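Local coordinates for glycosyl hydrolases family 2, sugar binding domain protein (Bacteroides uniformis str. 3978 T3 ii, PDB 6D1P) that probably hydrolyses O-glycosidic bonds as a family 2 beta-glucuronidase of a human gut bacterium, at residues R30-W35 against Y191-L196; G220-D225 against Q301-R306; T348-I353 against L379-W384. All blocks are in the same frame, centred on the assembly; numbering follows the deposited sequence.

Interaction 1 (R30-W35 against Y191-L196); sequences RLTEHW and YRYVNL
At the edge of an antiparallel sheet in the sugar-binding domain of this family 2 hydrolase, Arg30, on strand 28-30, is the non-hydrogen-bonded partner of Asn195. Just beyond the pair, Leu31 N gives a nearly straight hydrogen bond (167°) to Val194 O, 2.9 Å away and in the carbonyl plane. The chains then separate, and a water fills the next step, donating to Leu31 O and accepting from Val194 N; Trp35 NE1 reaches the same Leu31 O from above its carbonyl plane. The side-chain contact is a cation-pi stack. Arg30, extended from CG to NE, lays its guanidinium flat over one face of Tyr193, the planes 8° apart and Arg30 CZ 3.5 Å from Tyr193 CE2. Arg30 CD sits over the same ring face as a CH-pi partner. Arginine suits this place because its flat cation can stack while its edge still bonds: a water lies in the guanidinium plane between Arg30 NE and Asn195 OD1, and Arg30 NH2 forms a salt bridge with Glu343. The amide's other end, Asn195 ND2, hydrogen-bonds Glu112 OE2. Tyr193 OH hydrogen-bonds Glu343 N, so both stacked partners meet one residue of the barrel. An alanine for Tyr193 would remove the ring face and the hydroxyl's bond to Glu343 N, and would probably leave the guanidinium less firmly placed. On the apolar side, Leu31 CD2 packs against Leu196 CB at 3.8 Å. Leu31 continues onto Leu109 of strand 106-111 and Leu96 of strand 89-96, whereas Arg30 and Tyr193 rest against Ile371 of helix 370-379.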
loop_
_atom_site.group_PDB
_atom_site.type_symbol
_atom_site.label_atom_id
_atom_site.label_comp_id
_atom_site.label_asym_id
_atom_site.label_seq_id
_atom_site.Cartn_x
_atom_site.Cartn_y
_atom_site.Cartn_z
ATOM N N ARG A 30 18.401 -21.197 11.963
ATOM C CA ARG A 30 17.795 -20.014 11.375
ATOM C C ARG A 30 16.935 -20.427 10.184
ATOM O O ARG A 30 17.418 -21.086 9.253
ATOM C CB ARG A 30 18.868 -19.030 10.920
ATOM C CG ARG A 30 19.596 -18.358 12.024
ATOM C CD ARG A 30 20.631 -17.438 11.463
ATOM N NE ARG A 30 21.295 -16.708 12.533
ATOM C CZ ARG A 30 22.382 -15.966 12.362
ATOM N NH1 ARG A 30 22.941 -15.856 11.156
ATOM N NH2 ARG A 30 22.916 -15.338 13.405
ATOM N N LEU A 31 15.667 -20.028 10.221
ATOM C CA LEU A 31 14.729 -20.232 9.128
ATOM C C LEU A 31 14.806 -19.012 8.223
ATOM O O LEU A 31 14.111 -18.023 8.427
ATOM C CB LEU A 31 13.323 -20.432 9.676
ATOM C CG LEU A 31 13.228 -21.468 10.799
ATOM C CD1 LEU A 31 11.840 -21.518 11.351
ATOM C CD2 LEU A 31 13.635 -22.846 10.287
ATOM N N THR A 32 15.662 -19.065 7.209
ATOM C CA THR A 32 15.736 -17.948 6.280
ATOM C C THR A 32 15.083 -18.219 4.924
ATOM O O THR A 32 14.673 -17.261 4.259
ATOM C CB THR A 32 17.198 -17.517 6.070
ATOM O OG1 THR A 32 17.916 -18.504 5.323
ATOM C CG2 THR A 32 17.900 -17.309 7.414
ATOM N N GLU A 33 14.927 -19.477 4.506
ATOM C CA GLU A 33 14.556 -19.775 3.126
ATOM C C GLU A 33 13.090 -20.176 2.978
ATOM O O GLU A 33 12.465 -20.699 3.902
ATOM C CB GLU A 33 15.420 -20.899 2.547
ATOM C CG GLU A 33 16.876 -20.824 2.872
ATOM C CD GLU A 33 17.529 -19.668 2.198
ATOM O OE1 GLU A 33 17.281 -19.493 0.988
ATOM O OE2 GLU A 33 18.281 -18.927 2.879
ATOM N N HIS A 34 12.557 -19.918 1.782
ATOM C CA HIS A 34 11.307 -20.504 1.302
ATOM C C HIS A 34 10.104 -19.997 2.083
ATOM O O HIS A 34 9.195 -20.758 2.419
ATOM C CB HIS A 34 11.372 -22.033 1.335
ATOM C CG HIS A 34 12.635 -22.584 0.749
ATOM N ND1 HIS A 34 13.542 -23.314 1.487
ATOM C CD2 HIS A 34 13.158 -22.481 -0.497
ATOM C CE1 HIS A 34 14.563 -23.647 0.717
ATOM N NE2 HIS A 34 14.356 -23.151 -0.491
ATOM N N TRP A 35 10.086 -18.704 2.362
ATOM C CA TRP A 35 8.916 -18.082 2.953
ATOM C C TRP A 35 8.115 -17.372 1.872
ATOM O O TRP A 35 8.656 -16.917 0.866
ATOM C CB TRP A 35 9.305 -17.073 4.027
ATOM C CG TRP A 35 9.845 -17.625 5.293
ATOM C CD1 TRP A 35 11.160 -17.891 5.590
ATOM C CD2 TRP A 35 9.096 -17.927 6.477
ATOM N NE1 TRP A 35 11.265 -18.342 6.890
ATOM C CE2 TRP A 35 10.012 -18.378 7.450
ATOM C CE3 TRP A 35 7.740 -17.859 6.805
ATOM C CZ2 TRP A 35 9.618 -18.762 8.718
ATOM C CZ3 TRP A 35 7.350 -18.241 8.079
ATOM C CH2 TRP A 35 8.292 -18.684 9.021
ATOM N N TYR A 191 12.008 -8.891 10.812
ATOM C CA TYR A 191 13.249 -8.253 10.425
ATOM C C TYR A 191 14.428 -8.722 11.250
ATOM O O TYR A 191 15.556 -8.293 10.992
ATOM C CB TYR A 191 13.102 -6.733 10.495
ATOM C CG TYR A 191 12.389 -6.174 11.722
ATOM C CD1 TYR A 191 12.957 -6.265 12.994
ATOM C CD2 TYR A 191 11.173 -5.491 11.594
ATOM C CE1 TYR A 191 12.323 -5.726 14.108
ATOM C CE2 TYR A 191 10.541 -4.946 12.685
ATOM C CZ TYR A 191 11.112 -5.067 13.949
ATOM O OH TYR A 191 10.480 -4.522 15.048
ATOM N N ARG A 192 14.207 -9.594 12.226
ATOM C CA ARG A 192 15.293 -10.307 12.878
ATOM C C ARG A 192 15.032 -11.794 12.736
ATOM O O ARG A 192 13.892 -12.221 12.532
ATOM C CB ARG A 192 15.449 -9.958 14.364
ATOM C CG ARG A 192 15.837 -8.552 14.614
ATOM C CD ARG A 192 16.102 -8.359 16.088
ATOM N NE ARG A 192 16.138 -6.944 16.420
ATOM C CZ ARG A 192 15.851 -6.456 17.615
ATOM N NH1 ARG A 192 15.513 -7.283 18.590
ATOM N NH2 ARG A 192 15.898 -5.147 17.839
ATOM N N TYR A 193 16.112 -12.560 12.876
ATOM C CA TYR A 193 16.080 -13.986 12.611
ATOM C C TYR A 193 14.998 -14.698 13.408
ATOM O O TYR A 193 14.743 -14.392 14.582
ATOM C CB TYR A 193 17.438 -14.603 12.937
ATOM C CG TYR A 193 18.524 -14.152 11.987
ATOM C CD1 TYR A 193 18.424 -14.410 10.619
ATOM C CD2 TYR A 193 19.650 -13.472 12.454
ATOM C CE1 TYR A 193 19.404 -13.998 9.746
ATOM C CE2 TYR A 193 20.638 -13.070 11.593
ATOM C CZ TYR A 193 20.512 -13.326 10.237
ATOM O OH TYR A 193 21.494 -12.907 9.361
ATOM N N VAL A 194 14.368 -15.659 12.747
ATOM C CA VAL A 194 13.509 -16.642 13.385
ATOM C C VAL A 194 14.268 -17.961 13.403
ATOM O O VAL A 194 14.890 -18.341 12.404
ATOM C CB VAL A 194 12.159 -16.776 12.649
ATOM C CG1 VAL A 194 11.258 -17.741 13.376
ATOM C CG2 VAL A 194 11.493 -15.421 12.547
ATOM N N ASN A 195 14.225 -18.645 14.548
ATOM C CA ASN A 195 14.970 -19.876 14.775
ATOM C C ASN A 195 14.026 -21.012 15.124
ATOM O O ASN A 195 13.078 -20.831 15.893
ATOM C CB ASN A 195 15.990 -19.702 15.908
ATOM C CG ASN A 195 16.912 -18.545 15.668
ATOM O OD1 ASN A 195 17.492 -18.416 14.581
ATOM N ND2 ASN A 195 17.038 -17.669 16.659
ATOM N N LEU A 196 14.285 -22.183 14.548
ATOM C CA LEU A 196 13.674 -23.430 14.997
ATOM C C LEU A 196 14.580 -24.066 16.045
ATOM O O LEU A 196 15.784 -24.236 15.808
ATOM C CB LEU A 196 13.465 -24.377 13.813
ATOM C CG LEU A 196 12.781 -25.706 14.113
ATOM C CD1 LEU A 196 11.364 -25.474 14.617
ATOM C CD2 LEU A 196 12.786 -26.571 12.856
HETATM O O HOH W 1 20.006 -16.613 14.677
HETATM O O HOH W 2 14.894 -15.768 10.012
#

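Interaction 2 (G220-D225 against Q301-R306); sequences GSISID and QHFGFR
Asp225 OD1 is held by one hydrogen bond, with Ser265 OG of strand 263-271, while the other carboxylate oxygen, Asp225 OD2, makes a long, weak ion pair with Arg208 of strand 203-213. Both neighbours of the central strand 219-229 thus meet this acid. Polar and apolar residues alternate along 220-225, which suits a strand with one face turned to the opposing sheet: Ser221 points away from 301-306, whereas Ile222 and Ile224 point toward it. Strand 219-229 and strand 295-303 belong to different sheets of the immunoglobulin-like sandwich that follows the sugar-binding domain in family 2 hydrolases; Phe303 is on the second strand, Phe305 in the chain that leaves it, and no hydrogen bond joins the segments. Ile222 carries the contact. With its CG1 beside the backbone N, it crosses both phenylalanines at about a right angle. Ile222 CG1 meets the edge of the Phe305 ring near its plane, 3.4 Å from Phe305 CZ, a close fit for two carbons, and Ile222 CD1 lies 3.6 Å from the same Phe305 CZ. Ile222 CD1 also reaches Phe303 CE2, more loosely, at 4.1 Å. Phe303 gets there with its CG in the crowded position between backbone N and carbonyl carbon (chi1 58°); it continues onto branched Ile209 and small Ala211 of strand 203-213. Further along, Phe305 CE2 slides in beside Gly220, 4.0 Å from Gly220 CA. A beta carbon on Gly220 would stand only 2.9 Å from Phe305 CE2, so glycine suits the place by having none. Tyr284 meets the Phe305 ring edge-to-face, and beyond it Arg306 turns to the barrel, where Arg306 NE hydrogen-bonds Pro418 O.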
loop_
_atom_site.group_PDB
_atom_site.type_symbol
_atom_site.label_atom_id
_atom_site.label_comp_id
_atom_site.label_asym_id
_atom_site.label_seq_id
_atom_site.Cartn_x
_atom_site.Cartn_y
_atom_site.Cartn_z
ATOM N N GLY A 220 37.968 -11.579 41.993
ATOM C CA GLY A 220 36.764 -11.667 41.206
ATOM C C GLY A 220 35.834 -12.681 41.823
ATOM O O GLY A 220 36.259 -13.661 42.441
ATOM N N SER A 221 34.551 -12.429 41.650
ATOM C CA SER A 221 33.523 -13.341 42.107
ATOM C C SER A 221 32.561 -13.611 40.957
ATOM O O SER A 221 32.263 -12.711 40.168
ATOM C CB SER A 221 32.794 -12.754 43.307
ATOM O OG SER A 221 32.297 -13.796 44.115
ATOM N N ILE A 222 32.096 -14.853 40.852
ATOM C CA ILE A 222 31.146 -15.266 39.826
ATOM C C ILE A 222 29.971 -15.898 40.544
ATOM O O ILE A 222 30.051 -17.050 40.974
ATOM C CB ILE A 222 31.748 -16.249 38.817
ATOM C CG1 ILE A 222 33.078 -15.733 38.269
ATOM C CG2 ILE A 222 30.759 -16.507 37.675
ATOM C CD1 ILE A 222 33.822 -16.753 37.425
ATOM N N SER A 223 28.869 -15.173 40.658
ATOM C CA SER A 223 27.628 -15.768 41.125
ATOM C C SER A 223 26.834 -16.233 39.910
ATOM O O SER A 223 26.680 -15.486 38.941
ATOM C CB SER A 223 26.834 -14.769 41.965
ATOM O OG SER A 223 25.516 -15.236 42.183
ATOM N N ILE A 224 26.358 -17.476 39.946
ATOM C CA ILE A 224 25.666 -18.081 38.814
ATOM C C ILE A 224 24.349 -18.670 39.297
ATOM O O ILE A 224 24.341 -19.558 40.156
ATOM C CB ILE A 224 26.518 -19.158 38.129
ATOM C CG1 ILE A 224 27.749 -18.518 37.510
ATOM C CG2 ILE A 224 25.729 -19.858 37.054
ATOM C CD1 ILE A 224 28.555 -19.474 36.688
ATOM N N ASP A 225 23.243 -18.191 38.727
ATOM C CA ASP A 225 21.905 -18.679 39.037
ATOM C C ASP A 225 21.324 -19.359 37.809
ATOM O O ASP A 225 21.332 -18.783 36.715
ATOM C CB ASP A 225 20.992 -17.539 39.487
ATOM C CG ASP A 225 21.575 -16.756 40.645
ATOM O OD1 ASP A 225 22.112 -17.395 41.577
ATOM O OD2 ASP A 225 21.510 -15.506 40.618
ATOM N N GLN A 301 27.972 -19.407 27.470
ATOM C CA GLN A 301 27.690 -18.019 27.805
ATOM C C GLN A 301 28.994 -17.265 27.999
ATOM O O GLN A 301 29.891 -17.748 28.697
ATOM C CB GLN A 301 26.856 -17.933 29.082
ATOM C CG GLN A 301 25.571 -18.699 29.025
ATOM C CD GLN A 301 24.491 -17.904 28.349
ATOM O OE1 GLN A 301 24.415 -16.680 28.514
ATOM N NE2 GLN A 301 23.652 -18.587 27.566
ATOM N N HIS A 302 29.095 -16.078 27.409
ATOM C CA HIS A 302 30.211 -15.200 27.710
ATOM C C HIS A 302 29.846 -14.229 28.825
ATOM O O HIS A 302 28.674 -13.952 29.088
ATOM C CB HIS A 302 30.648 -14.419 26.477
ATOM C CG HIS A 302 31.077 -15.290 25.341
ATOM N ND1 HIS A 302 30.179 -15.976 24.547
ATOM C CD2 HIS A 302 32.310 -15.594 24.870
ATOM C CE1 HIS A 302 30.843 -16.660 23.632
ATOM N NE2 HIS A 302 32.137 -16.446 23.806
ATOM N N PHE A 303 30.876 -13.722 29.492
ATOM C CA PHE A 303 30.716 -12.669 30.484
ATOM C C PHE A 303 32.074 -12.006 30.679
ATOM O O PHE A 303 33.058 -12.366 30.028
ATOM C CB PHE A 303 30.148 -13.220 31.795
ATOM C CG PHE A 303 30.987 -14.298 32.412
ATOM C CD1 PHE A 303 30.827 -15.619 32.028
ATOM C CD2 PHE A 303 31.934 -13.987 33.374
ATOM C CE1 PHE A 303 31.589 -16.618 32.590
ATOM C CE2 PHE A 303 32.703 -14.980 33.956
ATOM C CZ PHE A 303 32.533 -16.300 33.562
ATOM N N GLY A 304 32.121 -11.034 31.578
ATOM C CA GLY A 304 33.313 -10.220 31.740
ATOM C C GLY A 304 33.435 -9.662 33.140
ATOM O O GLY A 304 32.437 -9.380 33.814
ATOM N N PHE A 305 34.677 -9.503 33.579
ATOM C CA PHE A 305 34.992 -8.866 34.848
ATOM C C PHE A 305 35.297 -7.400 34.578
ATOM O O PHE A 305 36.244 -7.080 33.861
ATOM C CB PHE A 305 36.172 -9.570 35.536
ATOM C CG PHE A 305 35.842 -10.965 36.035
ATOM C CD1 PHE A 305 36.079 -12.076 35.241
ATOM C CD2 PHE A 305 35.280 -11.156 37.286
ATOM C CE1 PHE A 305 35.764 -13.343 35.689
ATOM C CE2 PHE A 305 34.972 -12.427 37.741
ATOM C CZ PHE A 305 35.217 -13.519 36.939
ATOM N N ARG A 306 34.496 -6.511 35.143
ATOM C CA ARG A 306 34.778 -5.094 34.999
ATOM C C ARG A 306 34.142 -4.357 36.163
ATOM O O ARG A 306 33.193 -4.835 36.783
ATOM C CB ARG A 306 34.269 -4.547 33.664
ATOM C CG ARG A 306 32.865 -5.025 33.314
ATOM C CD ARG A 306 32.005 -3.876 32.905
ATOM N NE ARG A 306 30.603 -4.251 32.745
ATOM C CZ ARG A 306 29.769 -4.509 33.749
ATOM N NH1 ARG A 306 30.196 -4.476 35.006
ATOM N NH2 ARG A 306 28.502 -4.806 33.504
#

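Interaction 3 (T348-I353 against L379-W384); sequences TEMQQI and LGLLVW
Two successive helices of the TIM barrel, 343-356 and 370-379, come together where the second gives way to the turn leading into strand 382-386; the fit is close where Met350 meets two leucines and looser on both flanks. Met350 does most of the work. Its chain, bent at chi2 (-51°) and chi3 (-62°), brings the terminal methyl Met350 CE to 3.6 Å from Leu381 CD1, a flexible thioether shaping itself to a branched neighbour. Leu379 lays CD1 on the helix backbone, 3.7 Å from Met350 C, and the same Leu379 CD1 is 3.8 Å from Met350 CB. Met350 further packs on Ile372, Leu375 and Cys376 of helix 370-379. On the inward flank the grip weakens at Ile353, whose CG2 stands 4.2 Å from Leu381 CD1 before the side chain passes on to Ile361 of strand 360-362. The outward flank belongs to partly exposed Gln351: Leu379 CD1 comes within 3.8 Å of its backbone Gln351 N, but the beta carbon points away from 379-384 and Gln351 CG stays 4.5 Å from Leu379 CD1. Between the two leucines, Gly380 leaves the helix with positive phi (101°), where a beta carbon would be jammed against the carbonyl oxygen of Leu379. Two carbonyls at this turn share one lysine of the first helix: Lys354 NZ hydrogen-bonds Leu379 O and Gly380 O.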
loop_
_atom_site.group_PDB
_atom_site.type_symbol
_atom_site.label_atom_id
_atom_site.label_comp_id
_atom_site.label_asym_id
_atom_site.label_seq_id
_atom_site.Cartn_x
_atom_site.Cartn_y
_atom_site.Cartn_z
ATOM N N THR A 348 30.069 -5.872 9.733
ATOM C CA THR A 348 30.703 -4.807 8.971
ATOM C C THR A 348 30.540 -3.460 9.662
ATOM O O THR A 348 31.499 -2.686 9.774
ATOM C CB THR A 348 30.105 -4.765 7.562
ATOM O OG1 THR A 348 30.459 -5.962 6.864
ATOM C CG2 THR A 348 30.622 -3.553 6.800
ATOM N N GLU A 349 29.323 -3.172 10.149
ATOM C CA GLU A 349 29.034 -1.846 10.692
ATOM C C GLU A 349 29.689 -1.652 12.050
ATOM O O GLU A 349 30.306 -0.612 12.312
ATOM C CB GLU A 349 27.524 -1.635 10.783
ATOM C CG GLU A 349 27.096 -0.408 11.588
ATOM C CD GLU A 349 25.572 -0.347 11.767
ATOM O OE1 GLU A 349 24.886 -1.273 11.243
ATOM O OE2 GLU A 349 25.066 0.599 12.430
ATOM N N MET A 350 29.560 -2.639 12.932
ATOM C CA MET A 350 30.181 -2.521 14.250
ATOM C C MET A 350 31.698 -2.377 14.130
ATOM O O MET A 350 32.303 -1.538 14.811
ATOM C CB MET A 350 29.792 -3.717 15.121
ATOM C CG MET A 350 28.282 -3.860 15.340
ATOM S SD MET A 350 27.494 -2.334 15.914
ATOM C CE MET A 350 28.336 -2.076 17.470
ATOM N N GLN A 351 32.325 -3.137 13.222
ATOM C CA GLN A 351 33.752 -2.940 12.962
ATOM C C GLN A 351 34.041 -1.516 12.510
ATOM O O GLN A 351 35.019 -0.908 12.954
ATOM C CB GLN A 351 34.263 -3.939 11.915
ATOM C CG GLN A 351 34.957 -5.153 12.510
ATOM C CD GLN A 351 35.378 -6.177 11.463
ATOM O OE1 GLN A 351 36.125 -5.863 10.523
ATOM N NE2 GLN A 351 34.907 -7.421 11.629
ATOM N N GLN A 352 33.207 -0.968 11.629
ATOM C CA GLN A 352 33.430 0.396 11.166
ATOM C C GLN A 352 33.401 1.378 12.332
ATOM O O GLN A 352 34.169 2.353 12.366
ATOM C CB GLN A 352 32.371 0.759 10.128
ATOM C CG GLN A 352 32.806 1.755 9.059
ATOM C CD GLN A 352 31.675 2.040 8.056
ATOM O OE1 GLN A 352 30.519 1.715 8.315
ATOM N NE2 GLN A 352 32.008 2.650 6.923
ATOM N N ILE A 353 32.519 1.124 13.300
ATOM C CA ILE A 353 32.409 1.973 14.478
ATOM C C ILE A 353 33.649 1.821 15.351
ATOM O O ILE A 353 34.290 2.813 15.728
ATOM C CB ILE A 353 31.119 1.633 15.253
ATOM C CG1 ILE A 353 29.893 1.970 14.395
ATOM C CG2 ILE A 353 31.095 2.334 16.604
ATOM C CD1 ILE A 353 28.573 1.740 15.060
ATOM N N LEU A 379 34.184 -6.659 20.376
ATOM C CA LEU A 379 35.088 -5.635 19.884
ATOM C C LEU A 379 35.497 -4.657 20.962
ATOM O O LEU A 379 36.543 -4.007 20.838
ATOM C CB LEU A 379 34.441 -4.856 18.747
ATOM C CG LEU A 379 33.897 -5.692 17.589
ATOM C CD1 LEU A 379 33.161 -4.789 16.572
ATOM C CD2 LEU A 379 35.026 -6.482 16.938
ATOM N N GLY A 380 34.691 -4.505 21.998
ATOM C CA GLY A 380 35.039 -3.553 23.028
ATOM C C GLY A 380 34.286 -2.253 22.894
ATOM O O GLY A 380 34.860 -1.216 22.547
ATOM N N LEU A 381 32.984 -2.306 23.176
ATOM C CA LEU A 381 32.129 -1.129 23.153
ATOM C C LEU A 381 31.222 -1.194 24.362
ATOM O O LEU A 381 30.463 -2.157 24.515
ATOM C CB LEU A 381 31.290 -1.062 21.870
ATOM C CG LEU A 381 32.053 -0.830 20.568
ATOM C CD1 LEU A 381 31.084 -0.803 19.372
ATOM C CD2 LEU A 381 32.861 0.458 20.628
ATOM N N LEU A 382 31.304 -0.182 25.218
ATOM C CA LEU A 382 30.347 -0.067 26.302
ATOM C C LEU A 382 28.976 0.306 25.732
ATOM O O LEU A 382 28.876 0.911 24.659
ATOM C CB LEU A 382 30.832 0.962 27.324
ATOM C CG LEU A 382 31.994 0.469 28.194
ATOM C CD1 LEU A 382 32.739 1.627 28.793
ATOM C CD2 LEU A 382 31.476 -0.449 29.279
ATOM N N VAL A 383 27.913 -0.048 26.467
ATOM C CA VAL A 383 26.549 -0.012 25.941
ATOM C C VAL A 383 25.590 0.674 26.908
ATOM O O VAL A 383 25.594 0.388 28.115
ATOM C CB VAL A 383 26.026 -1.422 25.622
ATOM C CG1 VAL A 383 24.563 -1.347 25.217
ATOM C CG2 VAL A 383 26.880 -2.072 24.530
ATOM N N TRP A 384 24.764 1.576 26.353
ATOM C CA TRP A 384 23.542 2.106 26.948
ATOM C C TRP A 384 22.397 1.568 26.096
ATOM O O TRP A 384 22.330 1.846 24.897
ATOM C CB TRP A 384 23.585 3.646 26.964
ATOM C CG TRP A 384 22.280 4.472 27.202
ATOM C CD1 TRP A 384 20.988 4.059 27.019
ATOM C CD2 TRP A 384 22.193 5.854 27.625
ATOM N NE1 TRP A 384 20.110 5.080 27.311
ATOM C CE2 TRP A 384 20.819 6.192 27.680
ATOM C CE3 TRP A 384 23.137 6.831 27.963
ATOM C CZ2 TRP A 384 20.368 7.468 28.064
ATOM C CZ3 TRP A 384 22.698 8.090 28.320
ATOM C CH2 TRP A 384 21.322 8.401 28.380
#

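Along the chain the three contacts follow in series, one in each of three successive parts: interaction 1 in the sugar-binding domain, interaction 2 in the sandwich after it, interaction 3 in the TIM barrel. Their centres lie about 31 Å (1 and 2), 25 Å (1 and 3) and 21 Å (2 and 3) apart, and none touches another. The barrel nevertheless connects them. Glu343, which meets interaction 1, begins the helix that carries 348-353, and helix 370-379, whose Ile371 packs against interaction 1, leads into interaction 3. The sandwich meets the barrel through hydrogen bonds of Arg306 with Pro418 and Gln301 with Asn416.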